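Local coordinates for arginine kinase (Cydia pomonella granulosis virus, PDB 6VVG), which probably acts as an ATP-dependent serine/threonine protein kinase, whose activity relies on a side-to-side dimer, at residues Tyr204-Ile215 / Leu234-Val245; Asn72-Val80 / Leu88-Asp96. All coordinates share one frame; numbering follows the deposited sequence.

Contact 1 of 2, residues Tyr204-Ile215 / Leu234-Val245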
# COMPACT_ATOMS: atom_id res chain seq x y z
N TYR A 204 14.39 -24.89 5.15
CA TYR A 204 14.63 -26.29 4.80
C TYR A 204 15.60 -26.39 3.63
O TYR A 204 16.47 -27.27 3.61
CB TYR A 204 13.32 -26.99 4.46
CG TYR A 204 13.45 -28.50 4.44
CD1 TYR A 204 14.04 -29.15 3.35
CD2 TYR A 204 13.02 -29.27 5.50
CE1 TYR A 204 14.18 -30.52 3.33
CE2 TYR A 204 13.15 -30.65 5.49
CZ TYR A 204 13.73 -31.27 4.40
OH TYR A 204 13.85 -32.64 4.39
N GLU A 205 15.47 -25.50 2.65
CA GLU A 205 16.27 -25.61 1.44
C GLU A 205 17.73 -25.27 1.71
O GLU A 205 18.63 -25.99 1.26
CB GLU A 205 15.70 -24.70 0.35
CG GLU A 205 14.39 -25.23 -0.23
CD GLU A 205 13.80 -24.33 -1.28
OE1 GLU A 205 13.64 -23.12 -1.01
OE2 GLU A 205 13.47 -24.84 -2.38
N ILE A 206 18.00 -24.19 2.45
CA ILE A 206 19.40 -23.85 2.69
C ILE A 206 20.04 -24.84 3.65
O ILE A 206 21.23 -25.14 3.55
CB ILE A 206 19.56 -22.41 3.19
CG1 ILE A 206 18.76 -22.15 4.46
CG2 ILE A 206 19.18 -21.42 2.10
CD1 ILE A 206 19.02 -20.78 5.07
N LEU A 207 19.27 -25.37 4.61
CA LEU A 207 19.84 -26.32 5.56
C LEU A 207 20.14 -27.65 4.90
O LEU A 207 21.19 -28.25 5.15
CB LEU A 207 18.88 -26.52 6.74
CG LEU A 207 18.87 -25.42 7.80
CD1 LEU A 207 17.66 -25.57 8.72
CD2 LEU A 207 20.16 -25.43 8.60
N SER A 208 19.24 -28.13 4.04
CA SER A 208 19.37 -29.45 3.43
C SER A 208 19.87 -29.41 1.99
O SER A 208 20.37 -30.43 1.51
CB SER A 208 18.02 -30.17 3.46
OG SER A 208 17.14 -29.64 2.47
N THR A 209 19.76 -28.27 1.32
CA THR A 209 19.99 -28.12 -0.12
C THR A 209 18.95 -28.86 -0.95
O THR A 209 19.15 -29.03 -2.16
CB THR A 209 21.40 -28.57 -0.54
OG1 THR A 209 21.46 -30.00 -0.59
CG2 THR A 209 22.45 -28.05 0.43
N GLU A 210 17.86 -29.31 -0.34
CA GLU A 210 16.78 -29.98 -1.05
C GLU A 210 15.45 -29.30 -0.71
O GLU A 210 15.30 -28.67 0.34
CB GLU A 210 16.70 -31.47 -0.69
CG GLU A 210 17.93 -32.27 -1.07
CD GLU A 210 17.98 -32.61 -2.55
OE1 GLU A 210 17.06 -32.20 -3.29
OE2 GLU A 210 18.94 -33.30 -2.98
N TYR A 211 14.48 -29.45 -1.62
CA TYR A 211 13.13 -28.94 -1.43
C TYR A 211 12.37 -29.87 -0.47
O TYR A 211 12.46 -31.09 -0.59
CB TYR A 211 12.41 -28.85 -2.77
CG TYR A 211 10.98 -28.37 -2.70
CD1 TYR A 211 10.68 -27.02 -2.59
CD2 TYR A 211 9.93 -29.27 -2.75
CE1 TYR A 211 9.37 -26.58 -2.51
CE2 TYR A 211 8.62 -28.85 -2.68
CZ TYR A 211 8.34 -27.51 -2.55
OH TYR A 211 7.03 -27.09 -2.48
N PRO A 212 11.63 -29.31 0.49
CA PRO A 212 11.06 -30.18 1.54
C PRO A 212 10.15 -31.28 1.03
O PRO A 212 10.24 -32.41 1.51
CB PRO A 212 10.30 -29.19 2.44
CG PRO A 212 10.14 -27.91 1.60
CD PRO A 212 11.39 -27.88 0.75
N PHE A 213 9.27 -30.99 0.08
CA PHE A 213 8.18 -31.89 -0.26
C PHE A 213 8.46 -32.66 -1.55
O PHE A 213 9.41 -32.38 -2.29
CB PHE A 213 6.87 -31.09 -0.36
CG PHE A 213 6.60 -30.24 0.85
CD1 PHE A 213 6.33 -30.83 2.07
CD2 PHE A 213 6.64 -28.86 0.77
CE1 PHE A 213 6.08 -30.06 3.19
CE2 PHE A 213 6.39 -28.08 1.89
CZ PHE A 213 6.12 -28.69 3.10
N ASP A 214 7.60 -33.64 -1.82
CA ASP A 214 7.90 -34.73 -2.75
C ASP A 214 7.46 -34.36 -4.16
O ASP A 214 6.38 -34.73 -4.63
CB ASP A 214 7.21 -36.01 -2.27
CG ASP A 214 7.81 -37.27 -2.87
OD1 ASP A 214 8.81 -37.18 -3.60
OD2 ASP A 214 7.25 -38.36 -2.60
N ILE A 215 8.34 -33.64 -4.86
CA ILE A 215 8.14 -33.33 -6.27
C ILE A 215 9.47 -33.40 -7.00
O ILE A 215 10.54 -33.40 -6.39
CB ILE A 215 7.49 -31.94 -6.49
CG1 ILE A 215 8.41 -30.83 -5.97
CG2 ILE A 215 6.13 -31.86 -5.82
CD1 ILE A 215 7.86 -29.43 -6.18
N LEU A 234 0.91 -33.42 -0.71
CA LEU A 234 2.33 -33.47 -0.39
C LEU A 234 2.59 -32.98 1.02
O LEU A 234 3.40 -33.57 1.75
CB LEU A 234 3.11 -32.64 -1.41
CG LEU A 234 2.89 -33.08 -2.86
CD1 LEU A 234 3.73 -32.25 -3.81
CD2 LEU A 234 3.22 -34.57 -3.01
N TYR A 235 1.91 -31.91 1.44
CA TYR A 235 2.08 -31.42 2.80
C TYR A 235 1.63 -32.44 3.84
O TYR A 235 2.01 -32.33 5.01
CB TYR A 235 1.30 -30.11 2.99
CG TYR A 235 1.74 -28.97 2.09
CD1 TYR A 235 2.95 -29.02 1.41
CD2 TYR A 235 0.95 -27.85 1.93
CE1 TYR A 235 3.35 -27.99 0.59
CE2 TYR A 235 1.34 -26.81 1.11
CZ TYR A 235 2.54 -26.88 0.45
OH TYR A 235 2.93 -25.84 -0.37
N SER A 236 0.82 -33.43 3.44
CA SER A 236 0.35 -34.45 4.36
C SER A 236 1.38 -35.56 4.60
O SER A 236 1.19 -36.35 5.53
CB SER A 236 -0.94 -35.07 3.85
OG SER A 236 -2.05 -34.20 4.02
N LYS A 237 2.43 -35.64 3.80
CA LYS A 237 3.44 -36.67 3.96
C LYS A 237 4.50 -36.22 4.95
O LYS A 237 4.65 -35.03 5.23
CB LYS A 237 4.09 -36.98 2.61
CG LYS A 237 3.09 -37.16 1.47
CD LYS A 237 3.75 -37.78 0.24
CE LYS A 237 2.76 -37.92 -0.91
NZ LYS A 237 3.45 -38.13 -2.22
N PRO A 238 5.24 -37.17 5.53
CA PRO A 238 6.27 -36.79 6.52
C PRO A 238 7.33 -35.87 5.92
O PRO A 238 7.75 -36.04 4.78
CB PRO A 238 6.87 -38.14 6.94
CG PRO A 238 5.74 -39.14 6.70
CD PRO A 238 5.06 -38.63 5.44
N LEU A 239 7.76 -34.90 6.72
CA LEU A 239 8.89 -34.05 6.34
C LEU A 239 10.18 -34.82 6.55
O LEU A 239 10.46 -35.27 7.67
CB LEU A 239 8.90 -32.78 7.17
CG LEU A 239 9.80 -31.65 6.65
CD1 LEU A 239 9.22 -31.09 5.34
CD2 LEU A 239 9.97 -30.55 7.68
N PRO A 240 11.00 -35.01 5.51
CA PRO A 240 12.24 -35.77 5.69
C PRO A 240 13.17 -35.12 6.71
O PRO A 240 13.33 -33.90 6.74
CB PRO A 240 12.87 -35.78 4.30
CG PRO A 240 11.72 -35.57 3.35
CD PRO A 240 10.75 -34.68 4.09
N THR A 241 13.79 -35.96 7.54
CA THR A 241 14.85 -35.49 8.42
C THR A 241 16.03 -34.99 7.60
O THR A 241 16.40 -35.60 6.58
CB THR A 241 15.30 -36.61 9.36
OG1 THR A 241 14.19 -37.05 10.15
CG2 THR A 241 16.42 -36.13 10.27
N ILE A 242 16.63 -33.88 8.03
CA ILE A 242 17.85 -33.37 7.42
C ILE A 242 19.01 -34.02 8.17
O ILE A 242 19.29 -33.68 9.32
CB ILE A 242 17.93 -31.84 7.48
CG1 ILE A 242 16.64 -31.24 6.94
CG2 ILE A 242 19.13 -31.35 6.69
CD1 ILE A 242 16.53 -29.74 7.13
N GLU A 243 19.69 -34.96 7.51
CA GLU A 243 20.54 -35.91 8.22
C GLU A 243 21.69 -35.20 8.94
O GLU A 243 21.97 -35.49 10.11
CB GLU A 243 21.08 -36.96 7.25
CG GLU A 243 21.70 -38.18 7.92
CD GLU A 243 20.76 -38.90 8.87
OE1 GLU A 243 19.54 -38.62 8.84
OE2 GLU A 243 21.24 -39.75 9.65
N HIS A 244 22.38 -34.29 8.26
CA HIS A 244 23.64 -33.74 8.76
C HIS A 244 23.49 -32.31 9.28
O HIS A 244 24.40 -31.48 9.16
CB HIS A 244 24.72 -33.81 7.68
CG HIS A 244 24.97 -35.19 7.16
ND1 HIS A 244 25.06 -36.28 8.00
CD2 HIS A 244 25.15 -35.66 5.90
CE1 HIS A 244 25.27 -37.37 7.28
NE2 HIS A 244 25.34 -37.02 6.00
N VAL A 245 22.35 -32.01 9.90
CA VAL A 245 22.18 -30.81 10.70
C VAL A 245 21.64 -31.23 12.06
O VAL A 245 21.22 -32.37 12.26
CB VAL A 245 21.25 -29.77 10.03
CG1 VAL A 245 21.75 -29.44 8.63
CG2 VAL A 245 19.82 -30.26 10.01
O HOH W 1 5.86 -34.47 0.45

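Contact 2 of 2, residues Asn72-Val80 / Leu88-Asp96. With AMP (adenosine monophosphate), chain C.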
# COMPACT_ATOMS: atom_id res chain seq x y z
N ASN A 72 18.40 -4.64 5.43
CA ASN A 72 18.15 -5.88 4.71
C ASN A 72 17.13 -5.72 3.58
O ASN A 72 16.73 -6.72 2.97
CB ASN A 72 17.69 -6.96 5.69
CG ASN A 72 18.70 -7.19 6.80
OD1 ASN A 72 18.44 -6.89 7.96
ND2 ASN A 72 19.86 -7.72 6.43
N PHE A 73 16.70 -4.49 3.30
CA PHE A 73 15.88 -4.17 2.14
C PHE A 73 16.68 -3.26 1.21
O PHE A 73 17.79 -2.83 1.54
CB PHE A 73 14.56 -3.53 2.57
CG PHE A 73 13.62 -4.50 3.25
CD1 PHE A 73 13.68 -4.71 4.61
CD2 PHE A 73 12.68 -5.21 2.51
CE1 PHE A 73 12.83 -5.60 5.24
CE2 PHE A 73 11.82 -6.10 3.13
CZ PHE A 73 11.90 -6.30 4.49
N ILE A 74 16.12 -2.99 0.04
CA ILE A 74 16.84 -2.33 -1.05
C ILE A 74 16.31 -0.92 -1.22
O ILE A 74 15.11 -0.71 -1.38
CB ILE A 74 16.72 -3.14 -2.35
CG1 ILE A 74 17.19 -4.58 -2.11
CG2 ILE A 74 17.50 -2.49 -3.46
CD1 ILE A 74 17.42 -5.41 -3.34
N LYS A 75 17.22 0.06 -1.18
CA LYS A 75 16.83 1.45 -1.27
C LYS A 75 16.39 1.80 -2.69
O LYS A 75 17.03 1.41 -3.67
CB LYS A 75 17.98 2.38 -0.86
CG LYS A 75 18.90 1.85 0.23
CD LYS A 75 18.27 1.91 1.61
CE LYS A 75 19.15 1.23 2.65
NZ LYS A 75 19.83 -0.01 2.14
N LEU A 76 15.30 2.56 -2.79
CA LEU A 76 14.79 3.05 -4.07
C LEU A 76 15.25 4.49 -4.26
O LEU A 76 14.94 5.36 -3.44
CB LEU A 76 13.27 2.97 -4.12
CG LEU A 76 12.63 3.43 -5.43
CD1 LEU A 76 12.87 2.40 -6.52
CD2 LEU A 76 11.13 3.68 -5.25
N HIS A 77 15.98 4.74 -5.34
CA HIS A 77 16.55 6.06 -5.59
C HIS A 77 15.64 6.91 -6.47
O HIS A 77 15.41 8.09 -6.18
CB HIS A 77 17.94 5.92 -6.20
CG HIS A 77 18.98 5.51 -5.22
ND1 HIS A 77 19.36 6.31 -4.16
CD2 HIS A 77 19.71 4.37 -5.11
CE1 HIS A 77 20.28 5.69 -3.45
NE2 HIS A 77 20.52 4.51 -4.01
N ASN A 78 15.12 6.33 -7.55
CA ASN A 78 14.19 7.04 -8.42
C ASN A 78 13.08 6.08 -8.84
O ASN A 78 13.28 4.86 -8.86
CB ASN A 78 14.89 7.59 -9.67
CG ASN A 78 16.06 8.48 -9.33
OD1 ASN A 78 15.93 9.71 -9.26
ND2 ASN A 78 17.22 7.88 -9.11
N PHE A 79 11.93 6.64 -9.18
CA PHE A 79 10.78 5.85 -9.60
C PHE A 79 9.88 6.74 -10.44
O PHE A 79 9.50 7.83 -10.00
CB PHE A 79 10.03 5.28 -8.39
CG PHE A 79 8.70 4.67 -8.72
CD1 PHE A 79 8.59 3.66 -9.68
CD2 PHE A 79 7.56 5.09 -8.07
CE1 PHE A 79 7.36 3.11 -9.97
CE2 PHE A 79 6.33 4.54 -8.35
CZ PHE A 79 6.23 3.55 -9.31
N VAL A 80 9.57 6.29 -11.65
CA VAL A 80 8.70 7.01 -12.57
C VAL A 80 7.60 6.04 -12.99
O VAL A 80 7.88 5.03 -13.64
CB VAL A 80 9.46 7.53 -13.79
CG1 VAL A 80 8.50 8.25 -14.72
CG2 VAL A 80 10.60 8.43 -13.37
N LEU A 88 9.63 2.95 -14.28
CA LEU A 88 11.01 2.69 -13.94
C LEU A 88 11.22 2.71 -12.43
O LEU A 88 10.72 3.59 -11.74
CB LEU A 88 11.93 3.74 -14.56
CG LEU A 88 11.82 4.06 -16.05
CD1 LEU A 88 13.03 4.89 -16.49
CD2 LEU A 88 11.72 2.78 -16.85
N LEU A 89 11.99 1.74 -11.94
CA LEU A 89 12.49 1.76 -10.57
C LEU A 89 14.01 1.68 -10.63
O LEU A 89 14.56 0.70 -11.12
CB LEU A 89 11.93 0.61 -9.74
CG LEU A 89 10.47 0.63 -9.31
CD1 LEU A 89 9.58 0.33 -10.50
CD2 LEU A 89 10.25 -0.38 -8.19
N ILE A 90 14.69 2.71 -10.13
CA ILE A 90 16.15 2.75 -10.07
C ILE A 90 16.55 2.53 -8.62
O ILE A 90 16.28 3.38 -7.76
CB ILE A 90 16.73 4.05 -10.63
CG1 ILE A 90 16.31 4.22 -12.09
CG2 ILE A 90 18.24 4.06 -10.50
CD1 ILE A 90 16.75 5.53 -12.72
N MET A 91 17.21 1.41 -8.35
CA MET A 91 17.52 0.96 -7.00
C MET A 91 19.00 0.61 -6.90
O MET A 91 19.71 0.53 -7.91
CB MET A 91 16.67 -0.26 -6.62
CG MET A 91 16.91 -1.47 -7.53
SD MET A 91 15.84 -2.87 -7.15
CE MET A 91 14.23 -2.12 -7.26
N ASP A 92 19.46 0.42 -5.67
CA ASP A 92 20.84 0.01 -5.45
C ASP A 92 21.09 -1.37 -6.05
O ASP A 92 20.19 -2.21 -6.13
CB ASP A 92 21.16 -0.03 -3.96
CG ASP A 92 21.51 1.33 -3.39
OD1 ASP A 92 21.98 2.20 -4.14
OD2 ASP A 92 21.32 1.51 -2.17
N TYR A 93 22.33 -1.59 -6.49
CA TYR A 93 22.87 -2.93 -6.72
C TYR A 93 23.53 -3.37 -5.42
O TYR A 93 24.48 -2.72 -4.97
CB TYR A 93 23.87 -2.93 -7.88
CG TYR A 93 24.39 -4.31 -8.24
CD1 TYR A 93 25.27 -4.99 -7.40
CD2 TYR A 93 24.01 -4.93 -9.42
CE1 TYR A 93 25.74 -6.25 -7.72
CE2 TYR A 93 24.48 -6.19 -9.76
CZ TYR A 93 25.35 -6.84 -8.90
OH TYR A 93 25.82 -8.09 -9.22
N VAL A 94 23.03 -4.45 -4.82
CA VAL A 94 23.51 -4.87 -3.51
C VAL A 94 24.35 -6.15 -3.57
O VAL A 94 25.27 -6.30 -2.76
CB VAL A 94 22.35 -5.04 -2.52
CG1 VAL A 94 21.65 -3.70 -2.27
CG2 VAL A 94 21.36 -6.08 -3.03
N SER A 95 24.07 -7.06 -4.50
CA SER A 95 24.80 -8.32 -4.53
C SER A 95 24.55 -9.03 -5.85
O SER A 95 23.51 -8.84 -6.49
CB SER A 95 24.40 -9.23 -3.36
OG SER A 95 25.10 -10.46 -3.40
N ASP A 96 25.52 -9.86 -6.24
CA ASP A 96 25.41 -10.67 -7.44
C ASP A 96 24.79 -12.03 -7.19
O ASP A 96 24.40 -12.71 -8.15
CB ASP A 96 26.80 -10.87 -8.06
CG ASP A 96 27.73 -11.67 -7.16
OD1 ASP A 96 27.93 -11.25 -6.00
OD2 ASP A 96 28.27 -12.71 -7.60
P AMP C . 14.05 -9.19 -9.36
O1P AMP C . 13.30 -10.50 -9.52
O2P AMP C . 14.82 -9.26 -8.06
O3P AMP C . 13.05 -8.07 -9.53
O5' AMP C . 15.11 -9.03 -10.53
C5' AMP C . 15.58 -10.16 -11.25
C4' AMP C . 16.98 -10.56 -10.83
O4' AMP C . 17.88 -9.42 -10.95
C3' AMP C . 17.15 -11.00 -9.38
O3' AMP C . 16.74 -12.34 -9.16
C2' AMP C . 18.64 -10.77 -9.16
O2' AMP C . 19.41 -11.79 -9.80
C1' AMP C . 18.84 -9.46 -9.91
N9 AMP C . 18.63 -8.30 -9.03
C8 AMP C . 17.42 -7.80 -8.75
N7 AMP C . 17.59 -6.77 -7.91
C5 AMP C . 18.90 -6.65 -7.67
C6 AMP C . 19.61 -5.77 -6.88
N6 AMP C . 19.20 -4.66 -6.04
N1 AMP C . 20.93 -5.85 -6.80
C2 AMP C . 21.58 -6.81 -7.50
N3 AMP C . 20.89 -7.69 -8.27
C4 AMP C . 19.55 -7.60 -8.35
O HOH W 2 19.95 -0.94 -0.89

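Contact 1 of 2, residues Tyr204-Ile215 / Leu234-Val245
Tyr204 lays one face of its ring under the side chain of Ile242. CD1 of Ile242 stands 4.0 Å from the Tyr204 ring centroid, 17° off the ring normal, a CH-pi contact. The opposite face meets CA of Pro212. With CG anti to the backbone N (chi1 -166°), the ring reaches from the helix to segment 234-245, where Tyr204 OH donates a hydrogen bond to Pro240 O (2.7 Å). The hydroxyl approaches well out of the plane of that carbonyl. Leu239 runs alongside this ring in the opposite sense, with CG 3.7 Å from Tyr204 CE2, and its CD1 turns to Pro212 CB at 3.6 Å. Further along, Tyr235 points its edge at the face of Phe213. The centroids are 4.5 Å apart and the planes meet at 52°, a tilted edge-to-face pair. Pro212 CB sits over the other face of Phe213, and Trp197 also touches both rings. Tyr235 OH bonds to Phe180 O. A water takes the hydrogen of Asp214 N and gives one to Leu234 O. Asp214 OD2 and Lys237 NZ form only a long salt bridge (3.8 Å). The segments join the end of helix 192-208, helix F of the kinase C-lobe, to the chain between helices 228-235 and 247-256. Apolar groups and aromatic faces therefore make most of this contact, with one direct hydrogen bond across it and charge confined to a long, exposed pair.

Contact 2 of 2, residues Asn72-Val80 / Leu88-Asp96
Strands 76-80 and 88-92 run antiparallel, their axes 4.7 Å apart at closest approach and their directions at 168°. A classic bulge interrupts the pairing: His77 N (2.8 Å) and Asn78 N (3.2 Å) both donate to Ile90 O. Leu76, Phe79, Leu89 and Met91 share one face. There Phe79 turns CG away from its backbone N (chi1 169°), which lays its ring beside Leu89, CD1 to CD1 3.6 Å. Asn78 and Ile90 meet on the other face. This is the hairpin of kinase strands 4 and 5, and its second strand leads into the hinge that holds AMP. Val94 N donates to AMP N1 at 3.2 Å, and AMP N6 makes a weak bond to Asp92 O. Met91 is at the position that corresponds to the gatekeeper. C2 of AMP rests over the ring face of Tyr93, while Ile74 CD1 comes 3.3 Å from AMP N6. His77 NE2 donates to Asp92 OD1 (2.7 Å), in its ring plane but above that of the carboxylate. Lys44 salt-bridges the same oxygen. His77 ND1 bonds to Asp83 of the second subunit, so two carboxylates fix the imidazole's rotation and may favour its protonated form. Asn78 to Val80 pair with a strand of that subunit.

How the contacts relate
The two contacts lie on opposite sides of the chain's centre, with their own centres 33 Å apart and their nearest atoms about 13 Å apart. They do not touch. Contact 2 belongs to the N-lobe and hinge and supplies six of the fourteen residues of the AMP pocket. Its Leu89, not itself in that pocket, has its side chain about 4 Å from that of the AMP-binding Lys49. Contact 1 is in the C-lobe, away from the annotated sites. Helix 115-133 is a common neighbour: Phe73 packs on its Ala128, and Leu207 on its Cys118. Contact 2 also reaches the second subunit, whereas no other chain of the assembly touches contact 1.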